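Side-chain contacts in cupin type-2 domain-containing protein (Streptococcus pyogenes, PDB 1YHF), which is of unknown function but carries a cupin domain, the beta-barrel fold of the cupin superfamily: residues T33-R37 / Q38-I42; S5-N8 / N9-H12. One frame throughout, in Å; residues are numbered along the deposited sequence.

In the fold
Both contacts are local and lie on the same side of the chain's centre, their own centres about 12 Å apart. Interaction 2 (5-12) comes first along the chain and is a loop near the N-terminus; interaction 1 (33-42) is the tip of the hairpin made by strands 29-37 and 40-47, at the margin of the five-stranded sheet of the cupin fold. The loop packs against the bulged outer strand of the hairpin. A probable hydrogen bond of 2.8 Å joins Asn8 N to Leu34 O, Leu34 CG packs on Ile7 CG2 at 4.1 Å, and Val35 CG2 comes to 3.5 Å from Tyr6 O. With the function unassigned, neither contact can be related to a known active site.

Interaction 1: residues T33-R37 / Q38-I42; sequences TLVQR and QDLGI
Ile42 meets both Leu34 and Val35 with its side-chain carbons. Its CG2 lies 3.8 Å from Leu34 CD2, while the other branch, continued to CD1, reaches Val35 CG2 at 4.0 Å. The second methyl of Val35, CG1, set anti to the backbone N (chi1 -178°), packs on Leu40 CD2 at 4.0 Å, so that the two methyls of one valine serve two neighbours on the same face of the hairpin.

The backbone holds this register. Val35 and Ile42 exchange two bonds, Val35 N to Ile42 O at 3.1 Å and Ile42 N to Val35 O at 3.0 Å; Leu34 N adds a weak bond to Ile42 O. Two residues facing one make a classic beta bulge, where the outer strand turns a corner. At the other end, Arg37 N gives a bond to Leu40 O (3.0 Å), and a type I turn from Arg37 to Leu40 closes the hairpin.

The polar contact is looser. Arg37 and Asp39 run side by side, carboxylate and guanidinium planes 51° apart. Asp39 OD1 touches Arg37 CD at 3.2 Å but stays 4.0 Å from Arg37 NH1, too far for a salt bridge, though the opposite charges probably still attract.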
loop_
_atom_site.group_PDB
_atom_site.type_symbol
_atom_site.label_atom_id
_atom_site.label_comp_id
_atom_site.label_asym_id
_atom_site.label_seq_id
_atom_site.Cartn_x
_atom_site.Cartn_y
_atom_site.Cartn_z
ATOM N N THR A 33 -5.244 -2.564 7.816
ATOM C CA THR A 33 -5.915 -1.334 7.407
ATOM C C THR A 33 -6.008 -0.321 8.550
ATOM O O THR A 33 -6.815 -0.476 9.477
ATOM C CB THR A 33 -7.302 -1.605 6.796
ATOM O OG1 THR A 33 -7.181 -2.555 5.737
ATOM C CG2 THR A 33 -7.928 -0.322 6.250
ATOM N N LEU A 34 -5.170 0.706 8.457
ATOM C CA LEU A 34 -5.066 1.796 9.445
ATOM C C LEU A 34 -6.222 2.781 9.446
ATOM O O LEU A 34 -6.686 3.207 10.507
ATOM C CB LEU A 34 -3.749 2.546 9.211
ATOM C CG LEU A 34 -2.521 1.921 9.899
ATOM C CD1 LEU A 34 -2.549 0.387 10.024
ATOM C CD2 LEU A 34 -1.271 2.382 9.269
ATOM N N VAL A 35 -6.694 3.124 8.250
ATOM C CA VAL A 35 -7.785 4.085 8.075
ATOM C C VAL A 35 -8.606 3.633 6.894
ATOM O O VAL A 35 -8.062 3.264 5.848
ATOM C CB VAL A 35 -7.293 5.528 7.778
ATOM C CG1 VAL A 35 -8.486 6.477 7.666
ATOM C CG2 VAL A 35 -6.360 6.029 8.852
ATOM N N GLN A 36 -9.921 3.641 7.066
ATOM C CA GLN A 36 -10.819 3.322 5.959
ATOM C C GLN A 36 -12.024 4.241 6.053
ATOM O O GLN A 36 -13.024 3.890 6.678
ATOM C CB GLN A 36 -11.226 1.834 6.002
ATOM C CG GLN A 36 -12.179 1.358 4.874
ATOM C CD GLN A 36 -12.143 -0.175 4.672
ATOM O OE1 GLN A 36 -11.750 -0.938 5.564
ATOM N NE2 GLN A 36 -12.555 -0.619 3.484
ATOM N N ARG A 37 -11.913 5.434 5.472
ATOM C CA ARG A 37 -13.036 6.391 5.494
ATOM C C ARG A 37 -13.303 6.951 4.099
ATOM O O ARG A 37 -12.581 6.655 3.155
ATOM C CB ARG A 37 -12.784 7.539 6.490
ATOM C CG ARG A 37 -11.440 8.193 6.307
ATOM C CD ARG A 37 -11.352 9.590 6.871
ATOM N NE ARG A 37 -11.070 9.600 8.296
ATOM C CZ ARG A 37 -10.451 10.593 8.938
ATOM N NH1 ARG A 37 -10.001 11.662 8.280
ATOM N NH2 ARG A 37 -10.267 10.502 10.249
ATOM N N GLN A 38 -14.326 7.777 3.976
ATOM C CA GLN A 38 -14.722 8.263 2.651
ATOM C C GLN A 38 -13.573 8.942 1.893
ATOM O O GLN A 38 -13.377 8.695 0.701
ATOM C CB GLN A 38 -15.899 9.224 2.773
ATOM C CG GLN A 38 -16.526 9.606 1.443
ATOM C CD GLN A 38 -17.488 10.759 1.581
ATOM O OE1 GLN A 38 -18.651 10.590 1.979
ATOM N NE2 GLN A 38 -17.011 11.958 1.240
ATOM N N ASP A 39 -12.821 9.801 2.578
ATOM C CA ASP A 39 -11.795 10.586 1.890
ATOM C C ASP A 39 -10.352 10.150 2.134
ATOM O O ASP A 39 -9.424 10.887 1.792
ATOM C CB ASP A 39 -11.965 12.091 2.199
ATOM C CG ASP A 39 -11.650 12.452 3.640
ATOM O OD1 ASP A 39 -11.046 11.659 4.403
ATOM O OD2 ASP A 39 -12.016 13.575 4.032
ATOM N N LEU A 40 -10.163 8.972 2.741
ATOM C CA LEU A 40 -8.828 8.509 3.072
ATOM C C LEU A 40 -8.741 6.996 3.312
ATOM O O LEU A 40 -9.500 6.444 4.089
ATOM C CB LEU A 40 -8.263 9.288 4.268
ATOM C CG LEU A 40 -6.886 8.875 4.812
ATOM C CD1 LEU A 40 -5.725 9.129 3.799
ATOM C CD2 LEU A 40 -6.621 9.605 6.100
ATOM N N GLY A 41 -7.803 6.344 2.625
ATOM C CA GLY A 41 -7.395 4.966 2.965
ATOM C C GLY A 41 -5.927 4.929 3.372
ATOM O O GLY A 41 -5.071 5.496 2.686
ATOM N N ILE A 42 -5.617 4.266 4.486
ATOM C CA ILE A 42 -4.218 3.971 4.798
ATOM C C ILE A 42 -4.096 2.493 5.143
ATOM O O ILE A 42 -4.780 2.000 6.045
ATOM C CB ILE A 42 -3.643 4.836 5.967
ATOM C CG1 ILE A 42 -3.717 6.338 5.629
ATOM C CG2 ILE A 42 -2.206 4.418 6.258
ATOM C CD1 ILE A 42 -3.234 7.276 6.754
#

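Interaction 2: residues S5-N8 / N9-H12; sequences SYIN and NIEH
His12 swings its imidazole back across the loop to the backbone of Ile7 and the hydroxyl of Ser5. Its NE2 donates a short hydrogen bond of 2.6 Å to Ile7 O, with an N-H...O angle of 161°. The acceptor lies in the plane of the ring, and the N-H meets the carbonyl nearly end-on. The bond therefore uses the edge of the imidazole and closes a ring of chain between residues 7 and 12. With CG beside its own backbone N (chi1 -71°), the histidine directs NE2 inward across the loop.

Ser5 OG approaches the same ring obliquely, 3.5 Å from His12 CE1, a contact without a hydrogen bond. The hydroxyl, extended away from the Ser5 nitrogen, comes up to this carbon beside the bonded NE2.

An apolar contact accompanies the polar one. Ile7 and Ile10 lie side by side and point the same way, with Ile7 CG2 3.7 Å from Ile10 CG2; the latter methyl also rests 3.6 Å from Asn8 O. Between them the chain bends sharply at Asn8 and Asn9, and Asn9 takes a positive phi at the bend.

The loop is irregular throughout and lies at the protein surface. Glu11 forms a salt bridge with Lys14. On one flank Ile10 packs on Leu16 and on Leu18 and Glu21 of helix 18-21; on the strand side Asn9 O accepts a hydrogen bond from Arg32 of strand 29-37.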
loop_
_atom_site.group_PDB
_atom_site.type_symbol
_atom_site.label_atom_id
_atom_site.label_comp_id
_atom_site.label_asym_id
_atom_site.label_seq_id
_atom_site.Cartn_x
_atom_site.Cartn_y
_atom_site.Cartn_z
ATOM N N SER A 5 -10.213 6.787 18.404
ATOM C CA SER A 5 -8.984 6.426 17.729
ATOM C C SER A 5 -9.242 6.656 16.253
ATOM O O SER A 5 -10.348 6.406 15.779
ATOM C CB SER A 5 -8.620 4.958 18.026
ATOM O OG SER A 5 -7.595 4.504 17.153
ATOM N N TYR A 6 -8.217 7.137 15.542
ATOM C CA TYR A 6 -8.347 7.551 14.150
ATOM C C TYR A 6 -7.401 6.739 13.270
ATOM O O TYR A 6 -7.679 6.502 12.110
ATOM C CB TYR A 6 -8.083 9.067 14.019
ATOM C CG TYR A 6 -8.972 9.851 14.942
ATOM C CD1 TYR A 6 -10.338 9.959 14.685
ATOM C CD2 TYR A 6 -8.469 10.418 16.112
ATOM C CE1 TYR A 6 -11.174 10.635 15.536
ATOM C CE2 TYR A 6 -9.306 11.107 16.982
ATOM C CZ TYR A 6 -10.656 11.210 16.681
ATOM O OH TYR A 6 -11.509 11.881 17.525
ATOM N N ILE A 7 -6.301 6.299 13.866
ATOM C CA ILE A 7 -5.369 5.378 13.222
ATOM C C ILE A 7 -5.520 4.062 13.972
ATOM O O ILE A 7 -5.142 3.949 15.144
ATOM C CB ILE A 7 -3.905 5.923 13.231
ATOM C CG1 ILE A 7 -3.804 7.148 12.323
ATOM C CG2 ILE A 7 -2.896 4.830 12.823
ATOM C CD1 ILE A 7 -2.432 7.832 12.321
ATOM N N ASN A 8 -6.127 3.094 13.283
ATOM C CA ASN A 8 -6.615 1.843 13.881
ATOM C C ASN A 8 -5.774 0.640 13.511
ATOM O O ASN A 8 -4.918 0.734 12.627
ATOM C CB ASN A 8 -8.075 1.629 13.482
ATOM C CG ASN A 8 -8.967 2.757 13.962
ATOM O OD1 ASN A 8 -9.808 3.269 13.229
ATOM N ND2 ASN A 8 -8.759 3.171 15.185
ATOM N N ASN A 9 -5.978 -0.468 14.230
ATOM C CA ASN A 9 -5.358 -1.767 13.898
ATOM C C ASN A 9 -3.842 -1.772 14.013
ATOM O O ASN A 9 -3.152 -2.540 13.324
ATOM C CB ASN A 9 -5.792 -2.249 12.488
ATOM C CG ASN A 9 -7.285 -2.530 12.404
ATOM O OD1 ASN A 9 -7.982 -2.081 11.477
ATOM N ND2 ASN A 9 -7.787 -3.245 13.373
ATOM N N ILE A 10 -3.349 -0.906 14.898
ATOM C CA ILE A 10 -1.937 -0.737 15.168
ATOM C C ILE A 10 -1.794 -0.090 16.541
ATOM O O ILE A 10 -2.545 0.804 16.891
ATOM C CB ILE A 10 -1.234 0.097 14.035
ATOM C CG1 ILE A 10 0.280 -0.050 14.069
ATOM C CG2 ILE A 10 -1.692 1.566 13.997
ATOM C CD1 ILE A 10 0.953 0.560 12.809
ATOM N N GLU A 11 -0.842 -0.574 17.326
ATOM C CA GLU A 11 -0.617 -0.063 18.672
ATOM C C GLU A 11 -0.145 1.363 18.668
ATOM O O GLU A 11 0.636 1.763 17.806
ATOM C CB GLU A 11 0.411 -0.912 19.399
ATOM C CG GLU A 11 0.199 -2.376 19.158
ATOM C CD GLU A 11 1.373 -3.205 19.630
ATOM O OE1 GLU A 11 2.111 -3.755 18.761
ATOM O OE2 GLU A 11 1.557 -3.269 20.868
ATOM N N HIS A 12 -0.624 2.109 19.648
ATOM C CA HIS A 12 -0.269 3.498 19.823
ATOM C C HIS A 12 0.828 3.593 20.862
ATOM O O HIS A 12 0.997 2.671 21.662
ATOM C CB HIS A 12 -1.506 4.275 20.265
ATOM C CG HIS A 12 -2.529 4.437 19.175
ATOM N ND1 HIS A 12 -3.570 5.340 19.260
ATOM C CD2 HIS A 12 -2.655 3.831 17.971
ATOM C CE1 HIS A 12 -4.301 5.270 18.161
ATOM N NE2 HIS A 12 -3.770 4.360 17.363
#